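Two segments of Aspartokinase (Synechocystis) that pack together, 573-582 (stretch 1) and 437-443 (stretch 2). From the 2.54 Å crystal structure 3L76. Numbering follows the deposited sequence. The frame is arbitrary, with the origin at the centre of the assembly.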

# COMPACT_ATOMS: atom_id res chain seq x y z
N PRO A 573 -14.80 12.79 45.49
CA PRO A 573 -16.05 13.23 44.86
C PRO A 573 -15.79 13.95 43.54
O PRO A 573 -14.91 14.79 43.48
CB PRO A 573 -16.65 14.17 45.90
CG PRO A 573 -16.02 13.76 47.19
CD PRO A 573 -14.63 13.32 46.85
N GLN A 574 -16.56 13.63 42.51
CA GLN A 574 -16.35 14.19 41.18
C GLN A 574 -16.28 15.71 41.14
O GLN A 574 -15.45 16.28 40.45
CB GLN A 574 -17.41 13.69 40.19
CG GLN A 574 -17.36 14.39 38.84
CD GLN A 574 -17.82 13.51 37.70
OE1 GLN A 574 -17.01 13.03 36.92
NE2 GLN A 574 -19.13 13.31 37.58
N ASP A 575 -17.16 16.38 41.88
CA ASP A 575 -17.17 17.84 41.83
C ASP A 575 -15.98 18.38 42.59
O ASP A 575 -15.91 19.56 42.89
CB ASP A 575 -18.47 18.41 42.38
CG ASP A 575 -18.65 18.16 43.86
OD1 ASP A 575 -19.62 18.69 44.42
OD2 ASP A 575 -17.82 17.45 44.47
N ARG A 576 -15.04 17.51 42.90
CA ARG A 576 -13.85 17.92 43.61
C ARG A 576 -12.55 17.40 43.00
O ARG A 576 -11.47 17.67 43.53
CB ARG A 576 -13.96 17.48 45.06
CG ARG A 576 -13.46 18.51 46.00
CD ARG A 576 -14.55 19.47 46.42
NE ARG A 576 -14.33 19.74 47.83
CZ ARG A 576 -13.45 20.63 48.28
NH1 ARG A 576 -12.76 21.37 47.44
NH2 ARG A 576 -13.29 20.79 49.58
N GLY A 577 -12.65 16.65 41.91
CA GLY A 577 -11.48 16.13 41.22
C GLY A 577 -10.46 17.19 40.86
O GLY A 577 -9.29 17.06 41.17
N VAL A 578 -10.91 18.25 40.21
CA VAL A 578 -10.01 19.32 39.81
C VAL A 578 -9.35 19.96 41.02
O VAL A 578 -8.14 20.18 41.03
CB VAL A 578 -10.73 20.39 38.97
CG1 VAL A 578 -9.80 21.57 38.73
CG2 VAL A 578 -11.19 19.80 37.65
N ASP A 579 -10.14 20.26 42.05
CA ASP A 579 -9.59 20.87 43.25
C ASP A 579 -8.53 19.96 43.85
O ASP A 579 -7.49 20.42 44.32
CB ASP A 579 -10.68 21.12 44.29
CG ASP A 579 -11.88 21.83 43.72
OD1 ASP A 579 -12.27 21.53 42.57
OD2 ASP A 579 -12.46 22.68 44.43
N ALA A 580 -8.79 18.66 43.83
CA ALA A 580 -7.89 17.69 44.41
C ALA A 580 -6.61 17.59 43.59
O ALA A 580 -5.52 17.42 44.14
CB ALA A 580 -8.57 16.34 44.53
N LEU A 581 -6.73 17.73 42.28
CA LEU A 581 -5.56 17.67 41.41
C LEU A 581 -4.64 18.84 41.68
O LEU A 581 -3.42 18.68 41.74
CB LEU A 581 -5.97 17.64 39.93
CG LEU A 581 -4.80 17.63 38.93
CD1 LEU A 581 -4.01 16.32 38.99
CD2 LEU A 581 -5.30 17.89 37.52
N LYS A 582 -5.23 20.03 41.84
CA LYS A 582 -4.45 21.24 42.09
C LYS A 582 -3.72 21.12 43.42
O LYS A 582 -2.55 21.48 43.53
CB LYS A 582 -5.36 22.47 42.09
CG LYS A 582 -5.96 22.83 40.73
CD LYS A 582 -6.89 24.03 40.87
CE LYS A 582 -7.54 24.43 39.56
NZ LYS A 582 -8.50 25.56 39.78
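Stretch 2, residues 437-443: GVALDQD

Stretch 2 is an extended strand that lies antiparallel against one face of the short helical segment in stretch 1, and the contact is mainly apolar, built around two leucines. Residues 437 to 441 have the phi and psi values of a beta strand. Stretch 1 forms a helix from Gly577 to Lys582 that runs on later in the chain, with Arg576 at the N-cap position. The N-to-C directions of helix and strand differ by 177°, and their axes approach to 8.4 Å. The strand therefore runs back along the helix, from Leu581 towards its N-terminal end.

This direction sets the order of the contacts. Val438 meets Leu581, Leu440 reaches from Leu581 to the first turn of the helix, and Gln442 lies beyond it, near Gln574. Val438 and Leu440 point their CA-to-CB bonds toward the helix, while that of Ala439 between them points away. This is the usual alternation of a strand.

Leu581 points toward the strand. Its CD1 is 3.7 Å from CG2 of Val438 and also 3.7 Å from the backbone C of Ala439. Its CD2 is 4.0 Å from CB of Leu440. The CA atoms of Leu581 and Leu440 are 6.2 Å apart, so the two chains come near each other here. Leu581 and Leu440 each have 82 Å² covered by the other stretch, the largest values in the contact. Both adopt the tp rotamer.

Leu440 also packs on the start of the helix. Its CD1 lies 3.3 Å from O of Gly577. Gly577 has no side chain, and an ideal CB at this position would point toward the strand and sit only 3.3 Å from CD1 of Leu440, a tight fit. The bare backbone lets the leucine come in close. CD2 of Leu440 is 3.7 Å from N of Val578 and 4.3 Å from CG2 of Val578.

The polar end of the contact is formed by the two glutamines, with CA of Gln574 6.5 Å from CA of Gln442. Gln442 points toward stretch 1, and its NE2 is 4.2 Å from CG2 of Val578. Leu440 and Leu581 meet backbone as well as side-chain atoms of the other stretch.

Stretch 1 is braced by its own bonds. Leu581 N donates to Gly577 O at 2.9 Å, and Arg576 NH1 forms a salt bridge with Asp579 OD2 at 3.3 Å. In all, 369 Å² is buried between the stretches, both sides summed.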

# COMPACT_ATOMS: atom_id res chain seq x y z
N GLY A 437 4.95 13.31 39.07
CA GLY A 437 3.80 13.93 38.43
C GLY A 437 2.50 13.47 39.05
O GLY A 437 2.47 12.50 39.80
N VAL A 438 1.41 14.16 38.73
CA VAL A 438 0.12 13.83 39.31
C VAL A 438 -0.93 13.84 38.21
O VAL A 438 -0.74 14.48 37.18
CB VAL A 438 -0.29 14.82 40.43
CG1 VAL A 438 0.70 14.76 41.56
CG2 VAL A 438 -0.39 16.22 39.88
N ALA A 439 -2.03 13.14 38.41
CA ALA A 439 -3.03 13.01 37.36
C ALA A 439 -4.45 12.81 37.91
O ALA A 439 -4.64 12.44 39.06
CB ALA A 439 -2.66 11.89 36.42
N LEU A 440 -5.42 13.05 37.04
CA LEU A 440 -6.81 13.04 37.41
C LEU A 440 -7.65 12.29 36.40
O LEU A 440 -7.57 12.56 35.21
CB LEU A 440 -7.34 14.47 37.50
CG LEU A 440 -8.79 14.56 38.01
CD1 LEU A 440 -8.88 14.25 39.51
CD2 LEU A 440 -9.39 15.92 37.73
N ASP A 441 -8.48 11.35 36.85
CA ASP A 441 -9.45 10.74 35.95
C ASP A 441 -10.88 10.94 36.46
O ASP A 441 -11.23 10.49 37.56
CB ASP A 441 -9.13 9.27 35.70
CG ASP A 441 -10.05 8.65 34.67
OD1 ASP A 441 -11.13 9.21 34.41
OD2 ASP A 441 -9.69 7.59 34.12
N GLN A 442 -11.70 11.62 35.66
CA GLN A 442 -13.08 11.91 36.04
C GLN A 442 -14.12 11.32 35.09
O GLN A 442 -15.28 11.73 35.10
CB GLN A 442 -13.28 13.41 36.25
CG GLN A 442 -12.50 14.27 35.29
CD GLN A 442 -12.72 15.76 35.49
OE1 GLN A 442 -13.76 16.20 36.01
NE2 GLN A 442 -11.75 16.56 35.06
N ASP A 443 -13.72 10.35 34.28
CA ASP A 443 -14.62 9.71 33.33
C ASP A 443 -15.07 8.34 33.82
O ASP A 443 -15.63 7.55 33.07
CB ASP A 443 -13.93 9.53 31.98
CG ASP A 443 -13.83 10.83 31.20
OD1 ASP A 443 -13.23 11.79 31.72
OD2 ASP A 443 -14.34 10.87 30.07